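Local atomic coordinates of maternal protein tudor (Drosophila melanogaster, PDB entry 3NTK), a protein that binds partner proteins in a methylation-dependent way, recognising methylarginine in Aubergine, and is required for primordial germ cell formation, probably acting through the piRNA pathway. Residues 2-7 against 19-24; 15-20 against 109-114; 64-69 against 82-87; 136-141 against 153-158. All blocks are in the same frame, centred on the assembly; numbering follows the deposited sequence.

Contact 1 (2-7 against 19-24); sequences ELHNCV and VQMESD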
# COMPACT_ATOMS: atom_id res chain seq x y z
N GLU A 2 -2.40 -18.94 -11.47
CA GLU A 2 -3.16 -18.47 -10.32
C GLU A 2 -3.19 -16.94 -10.24
O GLU A 2 -2.20 -16.30 -9.89
CB GLU A 2 -2.55 -19.03 -9.03
CG GLU A 2 -3.29 -18.62 -7.77
CD GLU A 2 -2.77 -19.33 -6.54
OE1 GLU A 2 -1.58 -19.17 -6.21
OE2 GLU A 2 -3.56 -20.06 -5.91
N LEU A 3 -4.35 -16.37 -10.58
CA LEU A 3 -4.54 -14.92 -10.56
C LEU A 3 -5.30 -14.48 -9.32
O LEU A 3 -6.29 -15.10 -8.94
CB LEU A 3 -5.30 -14.48 -11.81
CG LEU A 3 -4.48 -14.15 -13.07
CD1 LEU A 3 -3.44 -15.23 -13.33
CD2 LEU A 3 -5.44 -14.01 -14.24
N HIS A 4 -4.84 -13.40 -8.70
CA HIS A 4 -5.50 -12.86 -7.51
C HIS A 4 -6.02 -11.46 -7.79
O HIS A 4 -5.29 -10.63 -8.32
CB HIS A 4 -4.53 -12.77 -6.33
CG HIS A 4 -3.83 -14.05 -6.01
ND1 HIS A 4 -2.61 -14.39 -6.54
CD2 HIS A 4 -4.18 -15.07 -5.18
CE1 HIS A 4 -2.22 -15.56 -6.06
NE2 HIS A 4 -3.16 -15.99 -5.23
N ASN A 5 -7.27 -11.21 -7.42
CA ASN A 5 -7.85 -9.89 -7.61
C ASN A 5 -7.27 -8.92 -6.59
O ASN A 5 -7.03 -9.30 -5.44
CB ASN A 5 -9.37 -9.92 -7.44
CG ASN A 5 -10.07 -10.58 -8.61
OD1 ASN A 5 -9.73 -10.32 -9.77
ND2 ASN A 5 -11.06 -11.41 -8.32
N CYS A 6 -7.06 -7.69 -7.02
CA CYS A 6 -6.53 -6.65 -6.15
C CYS A 6 -6.88 -5.29 -6.73
O CYS A 6 -7.42 -5.19 -7.84
CB CYS A 6 -5.01 -6.77 -6.04
SG CYS A 6 -4.14 -6.47 -7.59
N VAL A 7 -6.58 -4.25 -5.97
CA VAL A 7 -6.79 -2.89 -6.41
C VAL A 7 -5.44 -2.24 -6.21
O VAL A 7 -4.75 -2.53 -5.24
CB VAL A 7 -7.86 -2.15 -5.55
CG1 VAL A 7 -7.93 -0.69 -5.95
CG2 VAL A 7 -9.22 -2.80 -5.74
N VAL A 19 -0.53 -2.69 -3.83
CA VAL A 19 -1.86 -3.21 -4.05
C VAL A 19 -2.50 -3.69 -2.76
O VAL A 19 -1.83 -3.91 -1.75
CB VAL A 19 -1.85 -4.40 -5.03
CG1 VAL A 19 -1.17 -4.00 -6.33
CG2 VAL A 19 -1.15 -5.60 -4.40
N GLN A 20 -3.82 -3.83 -2.80
CA GLN A 20 -4.58 -4.34 -1.68
C GLN A 20 -5.31 -5.53 -2.28
O GLN A 20 -6.15 -5.38 -3.17
CB GLN A 20 -5.59 -3.30 -1.16
CG GLN A 20 -4.98 -2.26 -0.22
CD GLN A 20 -5.99 -1.26 0.32
OE1 GLN A 20 -5.70 -0.49 1.24
NE2 GLN A 20 -7.19 -1.26 -0.26
N MET A 21 -4.95 -6.73 -1.82
CA MET A 21 -5.55 -7.96 -2.31
C MET A 21 -7.00 -8.08 -1.85
O MET A 21 -7.33 -7.77 -0.71
CB MET A 21 -4.75 -9.16 -1.81
CG MET A 21 -3.26 -9.10 -2.11
SD MET A 21 -2.91 -9.10 -3.88
CE MET A 21 -3.14 -10.78 -4.24
N GLU A 22 -7.84 -8.56 -2.75
CA GLU A 22 -9.26 -8.75 -2.46
C GLU A 22 -9.42 -9.65 -1.24
O GLU A 22 -10.31 -9.44 -0.42
CB GLU A 22 -9.94 -9.39 -3.68
CG GLU A 22 -11.45 -9.55 -3.56
CD GLU A 22 -12.05 -10.18 -4.81
OE1 GLU A 22 -11.69 -11.34 -5.12
OE2 GLU A 22 -12.87 -9.52 -5.48
N SER A 23 -8.55 -10.64 -1.12
CA SER A 23 -8.60 -11.58 -0.00
C SER A 23 -8.36 -10.91 1.35
O SER A 23 -8.86 -11.37 2.37
CB SER A 23 -7.58 -12.70 -0.21
OG SER A 23 -6.25 -12.21 -0.19
N ASP A 24 -7.59 -9.82 1.37
CA ASP A 24 -7.30 -9.12 2.62
C ASP A 24 -8.30 -8.02 2.98
O ASP A 24 -8.22 -7.44 4.07
CB ASP A 24 -5.90 -8.49 2.59
CG ASP A 24 -4.79 -9.52 2.53
OD1 ASP A 24 -5.02 -10.68 2.94
OD2 ASP A 24 -3.67 -9.16 2.10
O HOH W 1 -7.13 -11.48 -3.76

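Contact 2 (15-20 against 109-114); sequences MSFYVQ and RHCELD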
# COMPACT_ATOMS: atom_id res chain seq x y z
N MET A 15 8.00 -0.88 -11.82
CA MET A 15 8.92 -1.49 -10.88
C MET A 15 8.66 -1.18 -9.42
O MET A 15 9.38 -1.65 -8.55
CB MET A 15 10.38 -1.17 -11.23
CG MET A 15 10.69 0.25 -11.57
SD MET A 15 10.21 1.42 -10.34
CE MET A 15 9.12 2.38 -11.30
N SER A 16 7.62 -0.40 -9.15
CA SER A 16 7.29 -0.10 -7.77
C SER A 16 5.88 0.43 -7.59
O SER A 16 5.59 1.60 -7.88
CB SER A 16 8.28 0.91 -7.18
OG SER A 16 8.04 1.08 -5.78
N PHE A 17 4.99 -0.44 -7.11
CA PHE A 17 3.62 -0.05 -6.84
C PHE A 17 3.06 -0.86 -5.68
O PHE A 17 3.66 -1.85 -5.25
CB PHE A 17 2.74 -0.18 -8.09
CG PHE A 17 2.64 -1.57 -8.66
CD1 PHE A 17 3.63 -2.07 -9.50
CD2 PHE A 17 1.53 -2.36 -8.39
CE1 PHE A 17 3.51 -3.34 -10.07
CE2 PHE A 17 1.40 -3.64 -8.95
CZ PHE A 17 2.39 -4.12 -9.80
N TYR A 18 1.93 -0.42 -5.14
CA TYR A 18 1.29 -1.11 -4.02
C TYR A 18 -0.13 -1.53 -4.35
O TYR A 18 -0.86 -0.81 -5.03
CB TYR A 18 1.25 -0.20 -2.79
CG TYR A 18 2.61 0.05 -2.17
CD1 TYR A 18 3.47 1.02 -2.70
CD2 TYR A 18 3.02 -0.68 -1.06
CE1 TYR A 18 4.73 1.25 -2.12
CE2 TYR A 18 4.27 -0.45 -0.47
CZ TYR A 18 5.11 0.51 -1.01
OH TYR A 18 6.34 0.71 -0.42
N VAL A 19 -0.53 -2.69 -3.83
CA VAL A 19 -1.86 -3.21 -4.05
C VAL A 19 -2.50 -3.69 -2.76
O VAL A 19 -1.83 -3.91 -1.75
CB VAL A 19 -1.85 -4.40 -5.03
CG1 VAL A 19 -1.17 -4.00 -6.33
CG2 VAL A 19 -1.15 -5.60 -4.40
N GLN A 20 -3.82 -3.83 -2.80
CA GLN A 20 -4.58 -4.34 -1.68
C GLN A 20 -5.31 -5.53 -2.28
O GLN A 20 -6.15 -5.38 -3.17
CB GLN A 20 -5.59 -3.30 -1.16
CG GLN A 20 -4.98 -2.26 -0.22
CD GLN A 20 -5.99 -1.26 0.32
OE1 GLN A 20 -5.70 -0.49 1.24
NE2 GLN A 20 -7.19 -1.26 -0.26
N ARG A 109 0.44 -4.35 -0.22
CA ARG A 109 1.62 -5.11 -0.60
C ARG A 109 2.43 -4.42 -1.67
O ARG A 109 1.88 -3.93 -2.65
CB ARG A 109 1.22 -6.49 -1.11
CG ARG A 109 0.38 -7.25 -0.13
CD ARG A 109 0.13 -8.66 -0.62
NE ARG A 109 -0.80 -9.34 0.26
CZ ARG A 109 -1.05 -10.65 0.21
NH1 ARG A 109 -0.42 -11.40 -0.69
NH2 ARG A 109 -1.93 -11.18 1.04
N HIS A 110 3.74 -4.36 -1.46
CA HIS A 110 4.61 -3.75 -2.44
C HIS A 110 4.85 -4.79 -3.54
O HIS A 110 5.08 -5.98 -3.24
CB HIS A 110 5.95 -3.34 -1.82
CG HIS A 110 6.85 -2.61 -2.77
ND1 HIS A 110 8.06 -3.13 -3.18
CD2 HIS A 110 6.69 -1.44 -3.43
CE1 HIS A 110 8.61 -2.30 -4.05
NE2 HIS A 110 7.80 -1.27 -4.22
N CYS A 111 4.81 -4.34 -4.78
CA CYS A 111 5.00 -5.20 -5.95
C CYS A 111 5.89 -4.54 -6.98
O CYS A 111 6.03 -3.32 -7.02
CB CYS A 111 3.67 -5.48 -6.66
SG CYS A 111 2.38 -6.25 -5.71
N GLU A 112 6.49 -5.37 -7.84
CA GLU A 112 7.29 -4.88 -8.95
C GLU A 112 7.03 -5.84 -10.10
O GLU A 112 6.98 -7.05 -9.90
CB GLU A 112 8.79 -4.81 -8.61
CG GLU A 112 9.51 -6.12 -8.35
CD GLU A 112 11.02 -5.91 -8.20
OE1 GLU A 112 11.41 -5.02 -7.42
OE2 GLU A 112 11.81 -6.64 -8.85
N LEU A 113 6.83 -5.29 -11.29
CA LEU A 113 6.53 -6.12 -12.44
C LEU A 113 7.71 -6.92 -12.96
O LEU A 113 8.86 -6.48 -12.90
CB LEU A 113 6.01 -5.27 -13.61
CG LEU A 113 4.58 -4.73 -13.57
CD1 LEU A 113 4.29 -4.02 -14.89
CD2 LEU A 113 3.61 -5.88 -13.36
N ASP A 114 7.39 -8.10 -13.46
CA ASP A 114 8.38 -8.97 -14.09
C ASP A 114 8.65 -8.11 -15.33
O ASP A 114 7.77 -7.95 -16.17
CB ASP A 114 7.71 -10.28 -14.48
CG ASP A 114 8.55 -11.12 -15.43
OD1 ASP A 114 9.57 -10.63 -15.96
OD2 ASP A 114 8.17 -12.29 -15.66
O HOH W 2 10.94 -2.62 -6.61

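Contact 3 (64-69 against 82-87); sequences FYRAQI and FIDFGN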
# COMPACT_ATOMS: atom_id res chain seq x y z
N PHE A 64 -6.86 8.47 11.06
CA PHE A 64 -5.73 7.77 11.68
C PHE A 64 -5.56 6.37 11.09
O PHE A 64 -6.54 5.63 10.93
CB PHE A 64 -5.90 7.67 13.20
CG PHE A 64 -5.60 8.95 13.93
CD1 PHE A 64 -6.60 9.90 14.14
CD2 PHE A 64 -4.31 9.23 14.37
CE1 PHE A 64 -6.32 11.10 14.78
CE2 PHE A 64 -4.02 10.44 15.01
CZ PHE A 64 -5.03 11.37 15.22
N TYR A 65 -4.32 6.01 10.77
CA TYR A 65 -3.99 4.71 10.18
C TYR A 65 -2.77 4.09 10.86
O TYR A 65 -2.00 4.80 11.53
CB TYR A 65 -3.62 4.86 8.70
CG TYR A 65 -4.65 5.48 7.80
CD1 TYR A 65 -5.77 4.76 7.39
CD2 TYR A 65 -4.48 6.78 7.32
CE1 TYR A 65 -6.70 5.32 6.51
CE2 TYR A 65 -5.41 7.35 6.44
CZ TYR A 65 -6.51 6.61 6.04
OH TYR A 65 -7.42 7.17 5.17
N ARG A 66 -2.57 2.79 10.67
CA ARG A 66 -1.39 2.13 11.22
C ARG A 66 -0.24 2.70 10.39
O ARG A 66 -0.35 2.85 9.17
CB ARG A 66 -1.45 0.61 11.05
CG ARG A 66 -2.56 -0.08 11.86
CD ARG A 66 -2.25 -1.56 12.08
NE ARG A 66 -2.24 -2.31 10.83
CZ ARG A 66 -1.87 -3.58 10.73
NH1 ARG A 66 -1.48 -4.26 11.80
NH2 ARG A 66 -1.89 -4.19 9.54
N ALA A 67 0.87 3.01 11.05
CA ALA A 67 1.99 3.59 10.34
C ALA A 67 3.35 3.20 10.90
O ALA A 67 3.49 2.88 12.08
CB ALA A 67 1.85 5.11 10.35
N GLN A 68 4.35 3.22 10.03
CA GLN A 68 5.71 2.92 10.43
C GLN A 68 6.54 4.17 10.14
O GLN A 68 6.50 4.71 9.03
CB GLN A 68 6.29 1.73 9.66
CG GLN A 68 7.75 1.47 10.02
CD GLN A 68 8.32 0.22 9.37
OE1 GLN A 68 8.21 0.04 8.16
NE2 GLN A 68 8.94 -0.63 10.18
N ILE A 69 7.27 4.64 11.14
CA ILE A 69 8.09 5.82 10.97
C ILE A 69 9.29 5.51 10.08
O ILE A 69 10.01 4.54 10.31
CB ILE A 69 8.58 6.33 12.34
CG1 ILE A 69 7.36 6.73 13.18
CG2 ILE A 69 9.54 7.51 12.14
CD1 ILE A 69 7.71 7.25 14.57
N PHE A 82 2.11 4.43 5.61
CA PHE A 82 0.87 3.81 6.06
C PHE A 82 0.85 2.40 5.49
O PHE A 82 0.52 2.17 4.33
CB PHE A 82 -0.31 4.65 5.59
CG PHE A 82 -0.35 6.02 6.22
CD1 PHE A 82 -0.60 6.15 7.58
CD2 PHE A 82 -0.11 7.16 5.46
CE1 PHE A 82 -0.61 7.42 8.19
CE2 PHE A 82 -0.11 8.42 6.06
CZ PHE A 82 -0.36 8.55 7.42
N ILE A 83 1.22 1.45 6.34
CA ILE A 83 1.34 0.05 5.93
C ILE A 83 0.14 -0.61 5.29
O ILE A 83 0.29 -1.56 4.51
CB ILE A 83 1.81 -0.82 7.10
CG1 ILE A 83 0.76 -0.84 8.21
CG2 ILE A 83 3.15 -0.30 7.63
CD1 ILE A 83 1.07 -1.86 9.30
N ASP A 84 -1.06 -0.14 5.59
CA ASP A 84 -2.24 -0.78 5.01
C ASP A 84 -2.70 -0.10 3.72
O ASP A 84 -3.59 -0.61 3.04
CB ASP A 84 -3.37 -0.83 6.03
CG ASP A 84 -2.99 -1.59 7.29
OD1 ASP A 84 -2.34 -2.65 7.15
OD2 ASP A 84 -3.32 -1.13 8.40
N PHE A 85 -2.08 1.02 3.38
CA PHE A 85 -2.47 1.75 2.17
C PHE A 85 -1.33 2.10 1.22
O PHE A 85 -1.55 2.70 0.17
CB PHE A 85 -3.26 3.00 2.57
CG PHE A 85 -4.55 2.69 3.27
CD1 PHE A 85 -4.56 2.38 4.63
CD2 PHE A 85 -5.74 2.62 2.56
CE1 PHE A 85 -5.74 2.01 5.27
CE2 PHE A 85 -6.92 2.25 3.19
CZ PHE A 85 -6.92 1.95 4.55
N GLY A 86 -0.12 1.72 1.60
CA GLY A 86 1.04 1.95 0.75
C GLY A 86 1.54 3.35 0.44
O GLY A 86 2.43 3.49 -0.40
N ASN A 87 0.99 4.36 1.11
CA ASN A 87 1.41 5.74 0.86
C ASN A 87 2.24 6.33 2.00
O ASN A 87 2.12 5.91 3.15
CB ASN A 87 0.19 6.62 0.59
CG ASN A 87 -0.69 6.80 1.81
OD1 ASN A 87 -1.10 5.82 2.44
ND2 ASN A 87 -0.98 8.05 2.16
O HOH W 3 -2.02 1.99 7.13
O HOH W 4 -4.36 1.29 8.81

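Contact 4 (136-141 against 153-158); sequences ETFQVE and VRLFYQ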
# COMPACT_ATOMS: atom_id res chain seq x y z
N GLU A 136 -10.48 0.54 -9.91
CA GLU A 136 -10.85 -0.69 -10.59
C GLU A 136 -10.02 -1.89 -10.14
O GLU A 136 -8.92 -1.75 -9.62
CB GLU A 136 -10.72 -0.53 -12.10
CG GLU A 136 -11.42 0.70 -12.64
CD GLU A 136 -11.87 0.52 -14.07
OE1 GLU A 136 -11.09 -0.01 -14.88
OE2 GLU A 136 -13.01 0.92 -14.39
N THR A 137 -10.58 -3.08 -10.37
CA THR A 137 -9.92 -4.32 -10.00
C THR A 137 -8.96 -4.81 -11.08
O THR A 137 -9.27 -4.77 -12.27
CB THR A 137 -10.96 -5.43 -9.72
OG1 THR A 137 -11.73 -5.08 -8.56
CG2 THR A 137 -10.28 -6.77 -9.49
N PHE A 138 -7.79 -5.26 -10.65
CA PHE A 138 -6.77 -5.81 -11.53
C PHE A 138 -6.46 -7.18 -10.95
O PHE A 138 -6.96 -7.52 -9.88
CB PHE A 138 -5.48 -4.98 -11.49
CG PHE A 138 -5.57 -3.66 -12.21
CD1 PHE A 138 -6.16 -2.56 -11.61
CD2 PHE A 138 -5.07 -3.54 -13.50
CE1 PHE A 138 -6.26 -1.35 -12.29
CE2 PHE A 138 -5.17 -2.33 -14.19
CZ PHE A 138 -5.76 -1.24 -13.58
N GLN A 139 -5.67 -7.97 -11.65
CA GLN A 139 -5.27 -9.27 -11.12
C GLN A 139 -3.76 -9.35 -11.20
O GLN A 139 -3.14 -8.74 -12.07
CB GLN A 139 -5.87 -10.44 -11.92
CG GLN A 139 -7.38 -10.52 -11.88
CD GLN A 139 -8.02 -9.47 -12.75
OE1 GLN A 139 -7.67 -9.33 -13.93
NE2 GLN A 139 -8.95 -8.72 -12.18
N VAL A 140 -3.16 -10.08 -10.27
CA VAL A 140 -1.72 -10.25 -10.27
C VAL A 140 -1.39 -11.72 -10.10
O VAL A 140 -2.07 -12.44 -9.37
CB VAL A 140 -1.02 -9.47 -9.12
CG1 VAL A 140 -1.10 -7.97 -9.39
CG2 VAL A 140 -1.66 -9.82 -7.78
N GLU A 141 -0.36 -12.16 -10.81
CA GLU A 141 0.11 -13.53 -10.68
C GLU A 141 1.39 -13.32 -9.88
O GLU A 141 2.27 -12.58 -10.31
CB GLU A 141 0.46 -14.13 -12.04
CG GLU A 141 0.70 -15.64 -12.00
CD GLU A 141 1.47 -16.17 -13.21
OE1 GLU A 141 1.33 -15.59 -14.31
OE2 GLU A 141 2.21 -17.16 -13.05
N VAL A 153 5.54 -9.68 -9.70
CA VAL A 153 4.29 -10.13 -10.30
C VAL A 153 4.10 -9.88 -11.79
O VAL A 153 4.87 -9.17 -12.43
CB VAL A 153 3.09 -9.44 -9.59
CG1 VAL A 153 3.21 -9.58 -8.07
CG2 VAL A 153 3.03 -7.95 -9.98
N ARG A 154 3.05 -10.49 -12.33
CA ARG A 154 2.64 -10.29 -13.72
C ARG A 154 1.27 -9.66 -13.53
O ARG A 154 0.45 -10.17 -12.76
CB ARG A 154 2.52 -11.62 -14.46
CG ARG A 154 3.84 -12.25 -14.81
CD ARG A 154 3.64 -13.59 -15.49
NE ARG A 154 4.89 -14.33 -15.61
CZ ARG A 154 4.96 -15.63 -15.87
NH1 ARG A 154 3.86 -16.34 -16.06
NH2 ARG A 154 6.14 -16.23 -15.95
N LEU A 155 1.03 -8.56 -14.23
CA LEU A 155 -0.22 -7.83 -14.09
C LEU A 155 -1.25 -8.13 -15.18
O LEU A 155 -0.91 -8.28 -16.35
CB LEU A 155 0.08 -6.32 -14.07
CG LEU A 155 -1.07 -5.33 -13.82
CD1 LEU A 155 -1.61 -5.52 -12.42
CD2 LEU A 155 -0.55 -3.91 -14.01
N PHE A 156 -2.51 -8.22 -14.76
CA PHE A 156 -3.61 -8.49 -15.68
C PHE A 156 -4.76 -7.52 -15.44
O PHE A 156 -4.92 -6.98 -14.34
CB PHE A 156 -4.13 -9.92 -15.50
CG PHE A 156 -3.09 -10.98 -15.75
CD1 PHE A 156 -2.06 -11.19 -14.84
CD2 PHE A 156 -3.14 -11.77 -16.90
CE1 PHE A 156 -1.08 -12.15 -15.07
CE2 PHE A 156 -2.16 -12.73 -17.14
CZ PHE A 156 -1.13 -12.93 -16.23
N TYR A 157 -5.55 -7.30 -16.48
CA TYR A 157 -6.70 -6.42 -16.39
C TYR A 157 -7.83 -7.15 -17.11
O TYR A 157 -7.70 -7.49 -18.29
CB TYR A 157 -6.39 -5.08 -17.06
CG TYR A 157 -7.52 -4.09 -16.95
CD1 TYR A 157 -8.02 -3.70 -15.70
CD2 TYR A 157 -8.09 -3.54 -18.09
CE1 TYR A 157 -9.06 -2.78 -15.61
CE2 TYR A 157 -9.13 -2.63 -18.01
CZ TYR A 157 -9.61 -2.25 -16.77
OH TYR A 157 -10.64 -1.35 -16.70
N GLN A 158 -8.92 -7.39 -16.40
CA GLN A 158 -10.04 -8.14 -16.96
C GLN A 158 -9.52 -9.53 -17.30
O GLN A 158 -9.93 -10.16 -18.28
CB GLN A 158 -10.59 -7.44 -18.21
CG GLN A 158 -11.29 -6.13 -17.90
CD GLN A 158 -11.96 -5.53 -19.12
OE1 GLN A 158 -12.69 -6.22 -19.84
NE2 GLN A 158 -11.73 -4.24 -19.36
O HOH W 5 -9.88 -6.62 -13.89

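Contact 1 (2-7 against 19-24)
The side-chain amide of Asn5 and the carboxylate of Glu22 lie alongside each other with their planes 79° apart. ND2 gives a long but fairly straight bond to Glu22 OE1 (3.3 Å), which lies within the amide plane, whereas the carboxylate is met from above its own plane. OD1 accepts from Gln139 NE2. The His4 imidazole has Met21 CE obliquely beside it, and CE also meets His4 CB. A bend at chi2 (-63°) brings Met21 SD to 3.8 Å from Cys6 CB, and one at chi3 (-77°) turns CE back toward His4. On the same face Cys6 SG touches Val19 CB at 4.0 Å. The backbones form an antiparallel hairpin of the OB-like part of the extended Tudor domain: Val7 and Gln20 are a hydrogen-bonded pair, with Gln20 N to Val7 O at 2.9 Å. Beyond Met21 the chain turns away, yet Glu22 N still reaches Asn5 O (2.9 Å), an acceptor shared with a water that also takes the N-H of Ser23. This nearly straight backbone bond thus holds the end of the hairpin, the long ND2 to OE1 bond probably adding little, while sulfur and methyl groups pack on the face bearing Cys6 and Met21.

Contact 2 (15-20 against 109-114)
His110 meets Tyr18 and Ser16 along its whole length. Its CB lies 3.6 Å from Tyr18 CE2, and CG, anti to the backbone N (chi1 -176°), comes next to Tyr18 CZ. CD2 then sits over one face of the tyrosine ring, displaced toward the rim, 3.5 Å from CZ; the two ring planes are inclined obliquely at 53°. The same CD2 is near Phe17 O. At the tip, NE2 is hydrogen-bonded to Ser16 OG (2.8 Å), which lies in the imidazole plane, and ND1, at the other nitrogen position, bonds Thr150 OG1. Both ring nitrogens are therefore engaged, which probably fixes the ring's rotation. Beneath these side chains, strand 16-20 pairs antiparallel with strand 109-113, two strands of the OB-like fold that are separated in sequence by the whole Tudor core, so the fold closes around an inserted domain. Phe17 faces Cys111 as a hydrogen-bonded pair, with Cys111 N to Phe17 O at 2.8 Å, and Val19 faces Arg109 likewise. On the face opposite Tyr18 and His110, Cys111 CB rests over the Phe17 ring in a CH-pi contact, 3.9 Å from its centroid, while SG is an oblique sulfur-aromatic neighbour that also touches Val19 CG2 at 3.8 Å. Phe17 CE1 meets Leu113 CG at 3.9 Å, the two side chains crossing at about a right angle. Near the turn, a water donates to both Met15 O and Glu112 OE1, the latter also salt-bridged to Lys146.

Contact 3 (64-69 against 82-87)
Tyr65, Phe82 and Phe85 form an aromatic cluster. The edge of Tyr65 is directed at the face of Phe82, centroids 5.4 Å apart and planes at 67°, with CD2 over the rim. Phe85 meets Tyr65 obliquely, CE1 to Tyr65 CD1 at 3.5 Å, and Phe58 packs against Phe82. Ala67 CB touches Phe82 CD1 (3.8 Å). Together with Phe58 the cluster is consistent with the aromatic cage by which Tudor domains take up methylarginine. Charge pairing joins Arg66 to Asp84 side-on: NE, placed by a bend at chi3 (-65°), reaches OD2 (2.9 Å) and NH2 reaches OD1 (2.9 Å), each on a syn lone pair, with guanidinium and carboxylate planes only 18° apart. Ile83 CD1 covers one guanidinium face, 3.7 Å from NE. One water donates to Arg66 O and accepts from Asp84 N; another accepts from Arg66 N and donates to Asp84 OD2. Tyr65 OH is hydrogen-bonded to Asp61 OD2, Asp84 OD1 also accepts Tyr107 N, and Arg66 NH1 and NH2 bond the carbonyls of Leu101, Pro104 and Ala105. The buried guanidinium thus has an acceptor for each N-H, and Asp84 probably offsets its charge and steadies the turn that carries Phe85.

Contact 4 (136-141 against 153-158)
Tyr157 CD1 lies over one face of the Phe138 ring, toward its rim and 3.5 Å from CE2, at one end of the antiparallel hairpin formed by strands 137-141 and 153-157 in the OB-like part of the extended Tudor domain. The rings are inclined at 36° with centroids 5.0 Å apart, an oblique pair. Tyr157 CG is anti to the backbone N (chi1 -177°), which sends the ring across to Phe138; its OH is modelled as a donor to Glu136 OE1 at a distance too short to be trusted. Next along this face, Leu155 CD1 touches both Phe138 CB and Val140 CG1 (3.9 Å), and Val140 CB meets Val153 CB. On the other face Phe156 CE1 packs on Glu141 CB (3.9 Å). Backbone pairing sets this register: Gln139 with Phe156 and Glu141 with Arg154 are hydrogen-bonded pairs, Glu141 N reaching Arg154 O at 2.9 Å. Farther out, Phe129 meets Tyr157 edge-to-face, and Phe129 and Ile130 also touch Phe138, so helix 120-131 backs the aromatic pair. Gln139 bends at chi2 (75°), its OE1 accepting Ser159 N, while NE2 donates to a water that also accepts from Gln158 N. At the opposite end Glu141 and Arg154 lie side by side as a salt bridge, NH1 to OE1 at 3.2 Å, the nitrogen on the syn side and tilted from the carboxylate plane.

Overall arrangement
Contacts 1, 2 and 4 belong to one mixed sheet of the OB-like part. Contacts 1 and 2 share strand 16-21 and have centres about 12 Å apart; strands 4-11 and 137-145 join contact 1 to contact 4 (centres about 8 Å), and the parallel pairing of 109-113 with 151-157 joins contact 2 to contact 4. Contact 3 lies in the separate four-stranded Tudor core, about 23 Å from contact 4 between centres. Its sequence falls between the two strands of contact 2, so the chain leaves the OB-like part through helix 25-38, builds the core and returns. The Gln20 side chain touches Phe85 and Tyr18 touches Gly86, where the two parts meet beside the probable methylarginine pocket.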